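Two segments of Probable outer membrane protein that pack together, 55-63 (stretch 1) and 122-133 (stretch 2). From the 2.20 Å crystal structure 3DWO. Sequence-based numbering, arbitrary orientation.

Stretch 1 55-63: DIKYNGDAY
Stretch 2 122-133: MRSTWDPNWKGR

A single charged side chain supplies the one direct hydrogen bond between the stretches: K131 NZ donates to the backbone G60 O at 2.9 Å, and 2.7 Å from NZ a water accepts from it and donates to D61 OD1 (2.9 Å). The example illustrates how a lysine can work through its methylenes as well as its amine. With chi1 to chi4 at p, t, p, t, K131 CD lies at the edge of the Y58 ring, 4.2 Å from Y58 CE1. The CA-to-CB bond of A62 points toward stretch 2, and A62 CB lies 3.1 Å from K131 O.

Stretch 1 is extended, turning a corner at G60 (phi/psi 158/-160), a conformation calling for glycine. Y58 (chi1 t, chi2 -98°) braces that corner, its OH donating to D61 O at 2.6 Å. The edge of W130 (chi1 p, chi2 -61°) meets the face of Y58, the centroids of the Y58 ring and the W130 six-membered ring 5.5 Å apart and planes at 82°.

Stretch 2 leaves its strand after T125, then makes type I turns D127–W130 and W130–R133, closed by W130 N to D127 O and R133 N to W130 O, both 3.0 Å. I56 CA lies 7.5 Å from S124 CA, and A62 CA 5.8 Å from K131 CA; both pairings ascend in number, so the stretches run the same way overall. Buried W126 (m, 90°) brings CZ3 3.6 Å from Y58 CB and CH2 3.8 Å from CG2 of I56 (m, t). Between the stretches 425 Å² is buried, both sides summed.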

ATOM      1  N   ASP A  55       0.019  -9.180 -10.465  1.00 27.13           N
ATOM      2  CA  ASP A  55      -0.988 -10.100 -10.970  1.00 27.81           C
ATOM      3  C   ASP A  55      -1.879 -10.531  -9.813  1.00 26.46           C
ATOM      4  O   ASP A  55      -1.380 -10.990  -8.788  1.00 27.16           O
ATOM      5  CB  ASP A  55      -0.300 -11.326 -11.558  1.00 33.40           C
ATOM      6  CG  ASP A  55      -1.196 -12.109 -12.480  1.00 40.32           C
ATOM      7  OD1 ASP A  55      -1.349 -11.690 -13.648  1.00 46.18           O
ATOM      8  OD2 ASP A  55      -1.753 -13.135 -12.041  1.00 44.53           O
ATOM      9  N   ILE A  56      -3.192 -10.398  -9.980  1.00 24.30           N
ATOM     10  CA  ILE A  56      -4.139 -10.782  -8.930  1.00 24.24           C
ATOM     11  C   ILE A  56      -5.310 -11.576  -9.501  1.00 24.09           C
ATOM     12  O   ILE A  56      -5.947 -11.147 -10.467  1.00 24.45           O
ATOM     13  CB  ILE A  56      -4.740  -9.542  -8.220  1.00 23.99           C
ATOM     14  CG1 ILE A  56      -3.634  -8.665  -7.645  1.00 22.37           C
ATOM     15  CG2 ILE A  56      -5.685  -9.994  -7.117  1.00 25.22           C
ATOM     16  CD1 ILE A  56      -4.126  -7.294  -7.173  1.00 23.46           C
ATOM     17  N   LYS A  57      -5.600 -12.720  -8.893  1.00 22.62           N
ATOM     18  CA  LYS A  57      -6.700 -13.561  -9.341  1.00 23.28           C
ATOM     19  C   LYS A  57      -7.429 -14.247  -8.187  1.00 22.42           C
ATOM     20  O   LYS A  57      -6.871 -14.454  -7.110  1.00 22.07           O
ATOM     21  CB  LYS A  57      -6.196 -14.636 -10.303  1.00 25.07           C
ATOM     22  CG  LYS A  57      -5.727 -14.127 -11.649  1.00 29.47           C
ATOM     23  CD  LYS A  57      -5.269 -15.303 -12.495  1.00 35.30           C
ATOM     24  CE  LYS A  57      -4.600 -14.856 -13.792  1.00 39.23           C
ATOM     25  NZ  LYS A  57      -4.036 -16.034 -14.519  1.00 39.13           N
ATOM     26  N   TYR A  58      -8.678 -14.614  -8.444  1.00 22.07           N
ATOM     27  CA  TYR A  58      -9.513 -15.286  -7.467  1.00 21.06           C
ATOM     28  C   TYR A  58     -10.021 -16.577  -8.067  1.00 22.51           C
ATOM     29  O   TYR A  58     -10.304 -16.650  -9.259  1.00 21.67           O
ATOM     30  CB  TYR A  58     -10.708 -14.409  -7.098  1.00 19.56           C
ATOM     31  CG  TYR A  58     -11.680 -15.037  -6.118  1.00 20.11           C
ATOM     32  CD1 TYR A  58     -12.856 -15.658  -6.554  1.00 19.00           C
ATOM     33  CD2 TYR A  58     -11.438 -14.986  -4.745  1.00 20.09           C
ATOM     34  CE1 TYR A  58     -13.774 -16.208  -5.634  1.00 16.71           C
ATOM     35  CE2 TYR A  58     -12.340 -15.534  -3.826  1.00 19.74           C
ATOM     36  CZ  TYR A  58     -13.502 -16.139  -4.274  1.00 17.35           C
ATOM     37  OH  TYR A  58     -14.379 -16.661  -3.343  1.00 19.30           O
ATOM     38  N   ASN A  59     -10.132 -17.595  -7.229  1.00 23.89           N
ATOM     39  CA  ASN A  59     -10.646 -18.883  -7.653  1.00 25.01           C
ATOM     40  C   ASN A  59     -11.495 -19.326  -6.463  1.00 22.55           C
ATOM     41  O   ASN A  59     -10.986 -19.474  -5.358  1.00 20.55           O
ATOM     42  CB  ASN A  59      -9.499 -19.868  -7.896  1.00 30.16           C
ATOM     43  CG  ASN A  59      -9.871 -20.962  -8.878  1.00 37.82           C
ATOM     44  OD1 ASN A  59      -9.895 -20.742 -10.095  1.00 42.11           O
ATOM     45  ND2 ASN A  59     -10.178 -22.145  -8.357  1.00 39.14           N
ATOM     46  N   GLY A  60     -12.789 -19.519  -6.682  1.00 20.26           N
ATOM     47  CA  GLY A  60     -13.639 -19.920  -5.584  1.00 21.06           C
ATOM     48  C   GLY A  60     -15.111 -19.622  -5.783  1.00 20.05           C
ATOM     49  O   GLY A  60     -15.577 -19.414  -6.902  1.00 19.22           O
ATOM     50  N   ASP A  61     -15.837 -19.589  -4.673  1.00 18.26           N
ATOM     51  CA  ASP A  61     -17.273 -19.367  -4.688  1.00 17.26           C
ATOM     52  C   ASP A  61     -17.682 -18.108  -3.944  1.00 16.10           C
ATOM     53  O   ASP A  61     -16.884 -17.502  -3.228  1.00 13.37           O
ATOM     54  CB  ASP A  61     -17.989 -20.560  -4.040  1.00 18.03           C
ATOM     55  CG  ASP A  61     -17.506 -21.898  -4.580  1.00 21.96           C
ATOM     56  OD1 ASP A  61     -17.439 -22.043  -5.821  1.00 19.62           O
ATOM     57  OD2 ASP A  61     -17.204 -22.803  -3.760  1.00 23.25           O
ATOM     58  N   ALA A  62     -18.949 -17.742  -4.121  1.00 15.41           N
ATOM     59  CA  ALA A  62     -19.554 -16.585  -3.476  1.00 18.15           C
ATOM     60  C   ALA A  62     -21.020 -16.955  -3.276  1.00 19.33           C
ATOM     61  O   ALA A  62     -21.617 -17.624  -4.130  1.00 19.91           O
ATOM     62  CB  ALA A  62     -19.430 -15.350  -4.363  1.00 15.53           C
ATOM     63  N   TYR A  63     -21.589 -16.533  -2.150  1.00 18.21           N
ATOM     64  CA  TYR A  63     -22.980 -16.838  -1.829  1.00 18.64           C
ATOM     65  C   TYR A  63     -23.747 -15.607  -1.376  1.00 18.25           C
ATOM     66  O   TYR A  63     -23.154 -14.662  -0.866  1.00 16.44           O
ATOM     67  CB  TYR A  63     -23.051 -17.877  -0.705  1.00 18.72           C
ATOM     68  CG  TYR A  63     -22.288 -19.154  -0.979  1.00 20.14           C
ATOM     69  CD1 TYR A  63     -20.916 -19.245  -0.722  1.00 20.58           C
ATOM     70  CD2 TYR A  63     -22.942 -20.275  -1.492  1.00 20.50           C
ATOM     71  CE1 TYR A  63     -20.211 -20.434  -0.967  1.00 21.04           C
ATOM     72  CE2 TYR A  63     -22.250 -21.462  -1.743  1.00 23.18           C
ATOM     73  CZ  TYR A  63     -20.891 -21.535  -1.476  1.00 22.51           C
ATOM     74  OH  TYR A  63     -20.225 -22.713  -1.723  1.00 25.93           O
ATOM     75  N   MET A 122      -1.751   0.692  -3.836  1.00 27.16           N
ATOM     76  CA  MET A 122      -2.329  -0.612  -4.134  1.00 27.27           C
ATOM     77  C   MET A 122      -3.482  -0.411  -5.093  1.00 25.24           C
ATOM     78  O   MET A 122      -4.061   0.675  -5.174  1.00 25.50           O
ATOM     79  CB  MET A 122      -2.810  -1.328  -2.870  1.00 27.85           C
ATOM     80  CG  MET A 122      -3.391  -2.729  -3.122  1.00 31.06           C
ATOM     81  SD  MET A 122      -2.466  -3.826  -4.267  1.00 31.12           S
ATOM     82  CE  MET A 122      -0.831  -3.815  -3.518  1.00 33.81           C
ATOM     83  N   ARG A 123      -3.816  -1.458  -5.826  1.00 22.36           N
ATOM     84  CA  ARG A 123      -4.881  -1.349  -6.794  1.00 22.08           C
ATOM     85  C   ARG A 123      -5.407  -2.729  -7.146  1.00 20.18           C
ATOM     86  O   ARG A 123      -4.638  -3.673  -7.286  1.00 18.54           O
ATOM     87  CB  ARG A 123      -4.332  -0.654  -8.043  1.00 22.78           C
ATOM     88  CG  ARG A 123      -5.316  -0.466  -9.184  1.00 29.44           C
ATOM     89  CD  ARG A 123      -4.629   0.272 -10.330  1.00 30.28           C
ATOM     90  NE  ARG A 123      -5.565   0.892 -11.271  1.00 34.91           N
ATOM     91  CZ  ARG A 123      -6.331   0.228 -12.124  1.00 33.47           C
ATOM     92  NH1 ARG A 123      -6.288  -1.101 -12.167  1.00 38.87           N
ATOM     93  NH2 ARG A 123      -7.134   0.894 -12.942  1.00 31.46           N
ATOM     94  N   SER A 124      -6.724  -2.847  -7.251  1.00 17.13           N
ATOM     95  CA  SER A 124      -7.338  -4.098  -7.640  1.00 18.60           C
ATOM     96  C   SER A 124      -8.653  -3.727  -8.303  1.00 18.38           C
ATOM     97  O   SER A 124      -9.434  -2.958  -7.751  1.00 20.10           O
ATOM     98  CB  SER A 124      -7.558  -5.027  -6.422  1.00 18.83           C
ATOM     99  OG  SER A 124      -8.359  -4.432  -5.411  1.00 16.93           O
ATOM    100  N   THR A 125      -8.881  -4.252  -9.506  1.00 19.27           N
ATOM    101  CA  THR A 125     -10.105  -3.963 -10.237  1.00 18.35           C
ATOM    102  C   THR A 125     -10.726  -5.255 -10.754  1.00 19.71           C
ATOM    103  O   THR A 125     -10.228  -5.862 -11.700  1.00 20.01           O
ATOM    104  CB  THR A 125      -9.837  -3.000 -11.429  1.00 20.85           C
ATOM    105  OG1 THR A 125      -8.882  -3.581 -12.328  1.00 21.71           O
ATOM    106  CG2 THR A 125      -9.294  -1.675 -10.927  1.00 16.46           C
ATOM    107  N   TRP A 126     -11.814  -5.677 -10.121  1.00 18.08           N
ATOM    108  CA  TRP A 126     -12.491  -6.902 -10.521  1.00 19.33           C
ATOM    109  C   TRP A 126     -13.601  -6.567 -11.503  1.00 21.04           C
ATOM    110  O   TRP A 126     -14.180  -5.479 -11.450  1.00 20.48           O
ATOM    111  CB  TRP A 126     -13.099  -7.607  -9.306  1.00 17.46           C
ATOM    112  CG  TRP A 126     -12.115  -7.858  -8.200  1.00 19.63           C
ATOM    113  CD1 TRP A 126     -11.822  -7.029  -7.149  1.00 17.62           C
ATOM    114  CD2 TRP A 126     -11.254  -8.996  -8.068  1.00 17.58           C
ATOM    115  NE1 TRP A 126     -10.827  -7.586  -6.371  1.00 19.25           N
ATOM    116  CE2 TRP A 126     -10.461  -8.791  -6.915  1.00 18.32           C
ATOM    117  CE3 TRP A 126     -11.074 -10.168  -8.817  1.00 19.31           C
ATOM    118  CZ2 TRP A 126      -9.499  -9.718  -6.491  1.00 19.62           C
ATOM    119  CZ3 TRP A 126     -10.113 -11.095  -8.395  1.00 20.80           C
ATOM    120  CH2 TRP A 126      -9.337 -10.861  -7.242  1.00 18.28           C
ATOM    121  N   ASP A 127     -13.890  -7.500 -12.404  1.00 20.24           N
ATOM    122  CA  ASP A 127     -14.951  -7.296 -13.375  1.00 22.25           C
ATOM    123  C   ASP A 127     -16.190  -6.906 -12.566  1.00 21.29           C
ATOM    124  O   ASP A 127     -16.536  -7.574 -11.598  1.00 23.00           O
ATOM    125  CB  ASP A 127     -15.192  -8.585 -14.161  1.00 22.14           C
ATOM    126  CG  ASP A 127     -16.272  -8.431 -15.206  1.00 27.29           C
ATOM    127  OD1 ASP A 127     -17.472  -8.509 -14.856  1.00 24.05           O
ATOM    128  OD2 ASP A 127     -15.914  -8.215 -16.384  1.00 30.27           O
ATOM    129  N   PRO A 128     -16.869  -5.818 -12.954  1.00 22.45           N
ATOM    130  CA  PRO A 128     -18.071  -5.287 -12.292  1.00 23.47           C
ATOM    131  C   PRO A 128     -19.187  -6.271 -11.984  1.00 22.30           C
ATOM    132  O   PRO A 128     -19.914  -6.104 -11.012  1.00 19.42           O
ATOM    133  CB  PRO A 128     -18.534  -4.189 -13.246  1.00 24.32           C
ATOM    134  CG  PRO A 128     -17.250  -3.723 -13.854  1.00 25.20           C
ATOM    135  CD  PRO A 128     -16.557  -5.025 -14.155  1.00 22.75           C
ATOM    136  N   ASN A 129     -19.335  -7.296 -12.812  1.00 22.17           N
ATOM    137  CA  ASN A 129     -20.395  -8.253 -12.574  1.00 21.82           C
ATOM    138  C   ASN A 129     -19.909  -9.587 -12.022  1.00 19.19           C
ATOM    139  O   ASN A 129     -20.627 -10.585 -12.102  1.00 17.12           O
ATOM    140  CB  ASN A 129     -21.194  -8.479 -13.860  1.00 25.54           C
ATOM    141  CG  ASN A 129     -22.672  -8.651 -13.591  1.00 30.99           C
ATOM    142  OD1 ASN A 129     -23.312  -7.773 -12.995  1.00 34.09           O
ATOM    143  ND2 ASN A 129     -23.227  -9.786 -14.010  1.00 31.54           N
ATOM    144  N   TRP A 130     -18.709  -9.604 -11.440  1.00 16.22           N
ATOM    145  CA  TRP A 130     -18.174 -10.847 -10.896  1.00 15.75           C
ATOM    146  C   TRP A 130     -18.919 -11.295  -9.635  1.00 14.90           C
ATOM    147  O   TRP A 130     -19.615 -10.511  -8.996  1.00 14.61           O
ATOM    148  CB  TRP A 130     -16.656 -10.731 -10.636  1.00 15.96           C
ATOM    149  CG  TRP A 130     -16.237 -10.072  -9.348  1.00 17.24           C
ATOM    150  CD1 TRP A 130     -16.502  -8.788  -8.945  1.00 17.19           C
ATOM    151  CD2 TRP A 130     -15.415 -10.648  -8.325  1.00 16.62           C
ATOM    152  NE1 TRP A 130     -15.891  -8.533  -7.742  1.00 15.91           N
ATOM    153  CE2 TRP A 130     -15.217  -9.657  -7.338  1.00 17.40           C
ATOM    154  CE3 TRP A 130     -14.824 -11.907  -8.148  1.00 17.24           C
ATOM    155  CZ2 TRP A 130     -14.450  -9.885  -6.186  1.00 18.60           C
ATOM    156  CZ3 TRP A 130     -14.062 -12.135  -7.002  1.00 18.87           C
ATOM    157  CH2 TRP A 130     -13.884 -11.125  -6.036  1.00 17.50           C
ATOM    158  N   LYS A 131     -18.765 -12.571  -9.297  1.00 15.85           N
ATOM    159  CA  LYS A 131     -19.444 -13.177  -8.159  1.00 16.85           C
ATOM    160  C   LYS A 131     -19.160 -12.527  -6.808  1.00 16.74           C
ATOM    161  O   LYS A 131     -19.934 -12.689  -5.867  1.00 16.62           O
ATOM    162  CB  LYS A 131     -19.100 -14.662  -8.084  1.00 16.59           C
ATOM    163  CG  LYS A 131     -17.652 -14.952  -7.700  1.00 16.67           C
ATOM    164  CD  LYS A 131     -17.383 -16.464  -7.683  1.00 22.24           C
ATOM    165  CE  LYS A 131     -17.434 -17.060  -9.087  1.00 19.10           C
ATOM    166  NZ  LYS A 131     -17.205 -18.533  -9.083  1.00 21.36           N
ATOM    167  N   GLY A 132     -18.045 -11.818  -6.707  1.00 16.75           N
ATOM    168  CA  GLY A 132     -17.714 -11.154  -5.460  1.00 17.88           C
ATOM    169  C   GLY A 132     -17.992  -9.659  -5.491  1.00 18.35           C
ATOM    170  O   GLY A 132     -17.469  -8.920  -4.658  1.00 19.47           O
ATOM    171  N   ARG A 133     -18.826  -9.206  -6.426  1.00 18.25           N
ATOM    172  CA  ARG A 133     -19.124  -7.774  -6.549  1.00 18.32           C
ATOM    173  C   ARG A 133     -19.733  -7.121  -5.305  1.00 19.03           C
ATOM    174  O   ARG A 133     -19.611  -5.902  -5.127  1.00 19.20           O
ATOM    175  CB  ARG A 133     -20.023  -7.511  -7.772  1.00 16.93           C
ATOM    176  CG  ARG A 133     -21.400  -8.163  -7.730  1.00 15.99           C
ATOM    177  CD  ARG A 133     -22.163  -7.897  -9.024  1.00 18.15           C
ATOM    178  NE  ARG A 133     -23.481  -8.536  -9.052  1.00 17.82           N
ATOM    179  CZ  ARG A 133     -23.675  -9.847  -9.167  1.00 19.50           C
ATOM    180  NH1 ARG A 133     -22.638 -10.669  -9.269  1.00 16.51           N
ATOM    181  NH2 ARG A 133     -24.909 -10.336  -9.173  1.00 19.85           N
TER
HETATM  182  O   HOH W   1     -18.558 -20.655  -8.058  1.00 25.13           O